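Local atomic coordinates of aldo-keto reductase AKR2E4 (Bombyx mori, PDB entry 3WCZ), a protein that reduces 3-dehydroecdysone and, less actively, phenylglyoxal and isatin, with NADPH but not NADH as cosubstrate, and may take part in regulating moulting. Residues A[246-251]-A[283-288]; A[231-236]-A[242-247]. All blocks are in the same frame, centred on the assembly; numbering follows the deposited sequence.

Contacts 1 and 2 both rest on helix 241-251, an outer helix of the TIM barrel, and bring a different helix against it: 279-286 in contact 1, 228-237 in contact 2. Their centres lie 10 Å apart, and the two run into one another through I285, whose CD1 sits 3.9 Å from CD1 of L233. Both are mainly buried, though each also includes a partly exposed residue, N286 in contact 1 and A234 in contact 2. Contact 1 mixes a ring face, a methyl group and one buried hydroxyl bonded to an amide oxygen. Contact 2, farther from the chain centre, is apolar throughout, with no hydrogen bond crossing it.

Contact 1. Residues A[246-251]-A[283-288]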
loop_
_atom_site.group_PDB
_atom_site.type_symbol
_atom_site.label_atom_id
_atom_site.label_comp_id
_atom_site.label_asym_id
_atom_site.label_seq_id
_atom_site.Cartn_x
_atom_site.Cartn_y
_atom_site.Cartn_z
ATOM N N LEU A 246 7.524 -11.600 0.641
ATOM C CA LEU A 246 6.287 -11.192 -0.015
ATOM C C LEU A 246 5.262 -12.343 -0.013
ATOM O O LEU A 246 4.055 -12.110 0.206
ATOM C CB LEU A 246 6.583 -10.714 -1.426
ATOM C CG LEU A 246 7.480 -9.493 -1.507
ATOM C CD1 LEU A 246 7.835 -9.185 -2.937
ATOM C CD2 LEU A 246 6.829 -8.264 -0.874
ATOM N N ARG A 247 5.703 -13.579 -0.232
ATOM C CA ARG A 247 4.783 -14.711 -0.231
ATOM C C ARG A 247 4.189 -14.901 1.167
ATOM O O ARG A 247 3.010 -15.261 1.301
ATOM C CB ARG A 247 5.486 -15.987 -0.698
ATOM C CG ARG A 247 4.552 -17.225 -0.741
ATOM C CD ARG A 247 3.492 -17.164 -1.827
ATOM N NE ARG A 247 2.273 -17.821 -1.368
ATOM C CZ ARG A 247 1.190 -18.009 -2.120
ATOM N NH1 ARG A 247 1.177 -17.673 -3.391
ATOM N NH2 ARG A 247 0.110 -18.579 -1.588
ATOM N N TYR A 248 4.972 -14.658 2.208
ATOM C CA TYR A 248 4.467 -14.706 3.588
ATOM C C TYR A 248 3.224 -13.819 3.710
ATOM O O TYR A 248 2.193 -14.214 4.279
ATOM C CB TYR A 248 5.590 -14.270 4.545
ATOM C CG TYR A 248 5.149 -13.729 5.888
ATOM C CD1 TYR A 248 4.676 -14.558 6.887
ATOM C CD2 TYR A 248 5.211 -12.365 6.146
ATOM C CE1 TYR A 248 4.242 -14.049 8.098
ATOM C CE2 TYR A 248 4.796 -11.859 7.349
ATOM C CZ TYR A 248 4.303 -12.691 8.310
ATOM O OH TYR A 248 3.893 -12.183 9.523
ATOM N N LEU A 249 3.308 -12.603 3.166
ATOM C CA LEU A 249 2.178 -11.703 3.248
ATOM C C LEU A 249 0.979 -12.213 2.437
ATOM O O LEU A 249 -0.177 -12.171 2.918
ATOM C CB LEU A 249 2.606 -10.296 2.803
ATOM C CG LEU A 249 3.704 -9.683 3.686
ATOM C CD1 LEU A 249 4.308 -8.465 3.038
ATOM C CD2 LEU A 249 3.189 -9.378 5.073
ATOM N N ILE A 250 1.243 -12.705 1.232
ATOM C CA ILE A 250 0.205 -13.320 0.404
ATOM C C ILE A 250 -0.498 -14.451 1.181
ATOM O O ILE A 250 -1.728 -14.594 1.132
ATOM C CB ILE A 250 0.792 -13.855 -0.932
ATOM C CG1 ILE A 250 1.347 -12.737 -1.831
ATOM C CG2 ILE A 250 -0.239 -14.700 -1.676
ATOM C CD1 ILE A 250 0.281 -11.892 -2.445
ATOM N N ASP A 251 0.265 -15.328 1.835
ATOM C CA ASP A 251 -0.326 -16.437 2.572
ATOM C C ASP A 251 -1.108 -16.033 3.808
ATOM O O ASP A 251 -1.931 -16.809 4.317
ATOM C CB ASP A 251 0.763 -17.464 2.935
ATOM C CG ASP A 251 1.078 -18.407 1.790
ATOM O OD1 ASP A 251 0.127 -18.925 1.188
ATOM O OD2 ASP A 251 2.277 -18.561 1.454
ATOM N N ALA A 283 3.982 -19.273 10.680
ATOM C CA ALA A 283 4.116 -19.106 12.124
ATOM C C ALA A 283 5.548 -18.740 12.523
ATOM O O ALA A 283 5.768 -17.901 13.407
ATOM C CB ALA A 283 3.675 -20.359 12.842
ATOM N N ALA A 284 6.541 -19.339 11.868
ATOM C CA ALA A 284 7.928 -19.040 12.194
ATOM C C ALA A 284 8.239 -17.583 11.878
ATOM O O ALA A 284 8.939 -16.906 12.637
ATOM C CB ALA A 284 8.882 -19.972 11.425
ATOM N N ILE A 285 7.760 -17.099 10.739
ATOM C CA ILE A 285 8.029 -15.717 10.399
ATOM C C ILE A 285 7.275 -14.782 11.364
ATOM O O ILE A 285 7.829 -13.770 11.797
ATOM C CB ILE A 285 7.709 -15.419 8.921
ATOM C CG1 ILE A 285 8.668 -16.214 8.034
ATOM C CG2 ILE A 285 7.819 -13.935 8.650
ATOM C CD1 ILE A 285 8.293 -16.190 6.565
ATOM N N ASN A 286 6.061 -15.155 11.753
ATOM C CA ASN A 286 5.312 -14.354 12.726
ATOM C C ASN A 286 6.099 -14.201 14.014
ATOM O O ASN A 286 5.939 -13.191 14.700
ATOM C CB ASN A 286 3.965 -15.004 13.058
ATOM C CG ASN A 286 2.911 -14.791 11.985
ATOM O OD1 ASN A 286 2.994 -13.876 11.176
ATOM N ND2 ASN A 286 1.893 -15.636 12.008
ATOM N N GLN A 287 6.968 -15.152 14.332
ATOM C CA GLN A 287 7.715 -15.095 15.567
ATOM C C GLN A 287 8.792 -14.019 15.600
ATOM O O GLN A 287 9.348 -13.751 16.666
ATOM C CB GLN A 287 8.296 -16.477 15.896
ATOM C CG GLN A 287 7.236 -17.505 16.275
ATOM C CD GLN A 287 6.369 -17.040 17.429
ATOM O OE1 GLN A 287 6.848 -16.863 18.549
ATOM N NE2 GLN A 287 5.089 -16.815 17.156
ATOM N N PHE A 288 9.126 -13.426 14.450
ATOM C CA PHE A 288 10.021 -12.281 14.420
ATOM C C PHE A 288 9.348 -10.981 14.942
ATOM O O PHE A 288 10.017 -9.964 15.126
ATOM C CB PHE A 288 10.509 -12.032 12.998
ATOM C CG PHE A 288 11.518 -13.024 12.506
ATOM C CD1 PHE A 288 12.746 -13.157 13.138
ATOM C CD2 PHE A 288 11.241 -13.801 11.377
ATOM C CE1 PHE A 288 13.699 -14.068 12.653
ATOM C CE2 PHE A 288 12.189 -14.717 10.889
ATOM C CZ PHE A 288 13.410 -14.845 11.528
#
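On the outside of the TIM barrel, helix 241-251, which leads into the last barrel strand 255-256, meets the end of helix 279-286 in the C-terminal part of the chain, and Y248 spans the gap to I285 and N286. The backbones stay well apart, with CA of Y248 and CA of I285 7.8 Å from each other, and the tyrosine ring and the side chain of I285 bridge the distance. The tyrosine CG is anti to the backbone N (chi1 156°), which carries the ring out toward the other helix. I285 lays its CG2 methyl over the middle of one ring face, 3.5 Å from the centroid of the Y248 ring, a CH-pi contact made almost squarely. CD1 of I285 reaches back along the tyrosine to lie 3.9 Å from CB of Y248.

The phenol end meets N286 instead. OH of Y248 donates to OD1 of N286 over 2.5 Å, a short bond that enters nearly along the C=O axis (163°). The amide stands steeply to the ring, the two planes 73° apart, and OD1 lies at the ring edge, where it also comes within 3.3 Å of CE1 of Y248. A second hydrogen bond joins the same hydroxyl to NH1 of R252, while V282 and T188 add side-chain contacts to the tyrosine.

Ring face and ring edge are thus used for different chemistry: a methyl group on the face, polar partners at the hydroxyl. The methyl limits how the ring can turn, while the bond to N286 fixes where the phenol end points, and the buried oxygen has both an acceptor and a donor beside it. The nearby guanidinium of R252 would be expected to draw electron density toward that oxygen.

Contact 2. Residues A[231-236]-A[242-247]; sequences TALANK and GQILLR
I244 carries most of this contact, pushing from helix 241-251 against the backbone and side chains of L233 and A234 on helix 228-237. These helices follow one another through a short connection, so the contact packs two consecutive helices against each other on the outside of the barrel; CA of A234 and CA of I244 come to 6.3 Å. The isoleucine uses all its outer carbons. Its CG1 lies beside the backbone of A234, 3.6 Å from the N of that residue, and CD1 continues to the preceding peptide, 3.6 Å from O of L233. CG1 points this way because it stands anti to the carbonyl carbon of I244 (chi1 -62°), leaving CG2 as the branch that meets leucine.

L233 crosses I244 at about a right angle. CD1 of L233 packs on CG2 of I244 at 3.8 Å, and CB of L233 lies 3.9 Å from the same methyl. A234 offers a small side chain, its CB 4.2 Å from CG1 of I244, and so lets the isoleucine lie close to the helix backbone. L233 also touches I285 of helix 279-286, which extends the apolar patch to a third helix; I244 further touches Y237 of helix 228-237. K236, which takes no part in the apolar contact, forms a salt bridge with E281 of helix 279-286.

With no hydrogen bond across it, the contact depends on shape and on burying hydrocarbon. Branched I244 fits over the peptide between L233 and A234, joining the helices through side chain on backbone as much as side chain on side chain.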
loop_
_atom_site.group_PDB
_atom_site.type_symbol
_atom_site.label_atom_id
_atom_site.label_comp_id
_atom_site.label_asym_id
_atom_site.label_seq_id
_atom_site.Cartn_x
_atom_site.Cartn_y
_atom_site.Cartn_z
ATOM N N THR A 231 16.868 -17.799 4.833
ATOM C CA THR A 231 17.644 -18.361 3.736
ATOM C C THR A 231 17.301 -19.837 3.532
ATOM O O THR A 231 17.348 -20.305 2.418
ATOM C CB THR A 231 19.137 -18.174 3.920
ATOM O OG1 THR A 231 19.515 -18.838 5.117
ATOM C CG2 THR A 231 19.481 -16.700 4.053
ATOM N N ALA A 232 16.888 -20.533 4.589
ATOM C CA ALA A 232 16.459 -21.914 4.438
ATOM C C ALA A 232 15.172 -21.978 3.621
ATOM O O ALA A 232 14.994 -22.872 2.788
ATOM C CB ALA A 232 16.263 -22.564 5.794
ATOM N N LEU A 233 14.274 -21.013 3.845
ATOM C CA LEU A 233 13.045 -20.941 3.082
ATOM C C LEU A 233 13.322 -20.626 1.621
ATOM O O LEU A 233 12.746 -21.263 0.717
ATOM C CB LEU A 233 12.090 -19.904 3.684
ATOM C CG LEU A 233 11.462 -20.313 5.026
ATOM C CD1 LEU A 233 10.705 -19.156 5.642
ATOM C CD2 LEU A 233 10.492 -21.464 4.863
ATOM N N ALA A 234 14.195 -19.645 1.387
ATOM C CA ALA A 234 14.581 -19.315 0.031
ATOM C C ALA A 234 15.135 -20.554 -0.691
ATOM O O ALA A 234 14.791 -20.836 -1.850
ATOM C CB ALA A 234 15.596 -18.227 0.061
ATOM N N ASN A 235 16.018 -21.278 -0.012
ATOM C CA ASN A 235 16.579 -22.485 -0.593
ATOM C C ASN A 235 15.549 -23.557 -0.827
ATOM O O ASN A 235 15.557 -24.228 -1.858
ATOM C CB ASN A 235 17.697 -23.003 0.299
ATOM C CG ASN A 235 19.015 -22.950 -0.372
ATOM O OD1 ASN A 235 19.201 -23.518 -1.457
ATOM N ND2 ASN A 235 19.960 -22.262 0.261
ATOM N N LYS A 236 14.646 -23.742 0.124
ATOM C CA LYS A 236 13.620 -24.769 -0.007
ATOM C C LYS A 236 12.776 -24.603 -1.275
ATOM O O LYS A 236 12.445 -25.586 -1.965
ATOM C CB LYS A 236 12.711 -24.805 1.232
ATOM C CG LYS A 236 11.504 -25.680 1.079
ATOM C CD LYS A 236 10.717 -25.795 2.352
ATOM C CE LYS A 236 9.476 -26.626 2.145
ATOM N NZ LYS A 236 8.568 -26.653 3.328
ATOM N N GLY A 242 13.577 -12.022 -0.666
ATOM C CA GLY A 242 12.535 -11.038 -0.912
ATOM C C GLY A 242 11.235 -11.728 -1.293
ATOM O O GLY A 242 10.143 -11.326 -0.866
ATOM N N GLN A 243 11.302 -12.743 -2.154
ATOM C CA GLN A 243 10.105 -13.453 -2.563
ATOM C C GLN A 243 9.462 -14.201 -1.396
ATOM O O GLN A 243 8.235 -14.302 -1.324
ATOM C CB GLN A 243 10.396 -14.371 -3.748
ATOM C CG GLN A 243 10.736 -13.602 -4.998
ATOM C CD GLN A 243 11.338 -14.454 -6.106
ATOM O OE1 GLN A 243 12.178 -15.336 -5.856
ATOM N NE2 GLN A 243 10.903 -14.224 -7.324
ATOM N N ILE A 244 10.285 -14.755 -0.498
ATOM C CA ILE A 244 9.750 -15.391 0.696
ATOM C C ILE A 244 8.965 -14.389 1.547
ATOM O O ILE A 244 7.858 -14.686 2.008
ATOM C CB ILE A 244 10.899 -16.032 1.543
ATOM C CG1 ILE A 244 11.636 -17.135 0.780
ATOM C CG2 ILE A 244 10.368 -16.556 2.875
ATOM C CD1 ILE A 244 10.763 -18.261 0.315
ATOM N N LEU A 245 9.542 -13.212 1.746
ATOM C CA LEU A 245 8.882 -12.188 2.553
ATOM C C LEU A 245 7.561 -11.735 1.962
ATOM O O LEU A 245 6.593 -11.534 2.701
ATOM C CB LEU A 245 9.804 -10.989 2.707
ATOM C CG LEU A 245 11.085 -11.253 3.521
ATOM C CD1 LEU A 245 12.033 -10.083 3.457
ATOM C CD2 LEU A 245 10.770 -11.565 4.988
ATOM N N LEU A 246 7.524 -11.600 0.641
ATOM C CA LEU A 246 6.287 -11.192 -0.015
ATOM C C LEU A 246 5.262 -12.343 -0.013
ATOM O O LEU A 246 4.055 -12.110 0.206
ATOM C CB LEU A 246 6.583 -10.714 -1.426
ATOM C CG LEU A 246 7.480 -9.493 -1.507
ATOM C CD1 LEU A 246 7.835 -9.185 -2.937
ATOM C CD2 LEU A 246 6.829 -8.264 -0.874
ATOM N N ARG A 247 5.703 -13.579 -0.232
ATOM C CA ARG A 247 4.783 -14.711 -0.231
ATOM C C ARG A 247 4.189 -14.901 1.167
ATOM O O ARG A 247 3.010 -15.261 1.301
ATOM C CB ARG A 247 5.486 -15.987 -0.698
ATOM C CG ARG A 247 4.552 -17.225 -0.741
ATOM C CD ARG A 247 3.492 -17.164 -1.827
ATOM N NE ARG A 247 2.273 -17.821 -1.368
ATOM C CZ ARG A 247 1.190 -18.009 -2.120
ATOM N NH1 ARG A 247 1.177 -17.673 -3.391
ATOM N NH2 ARG A 247 0.110 -18.579 -1.588
#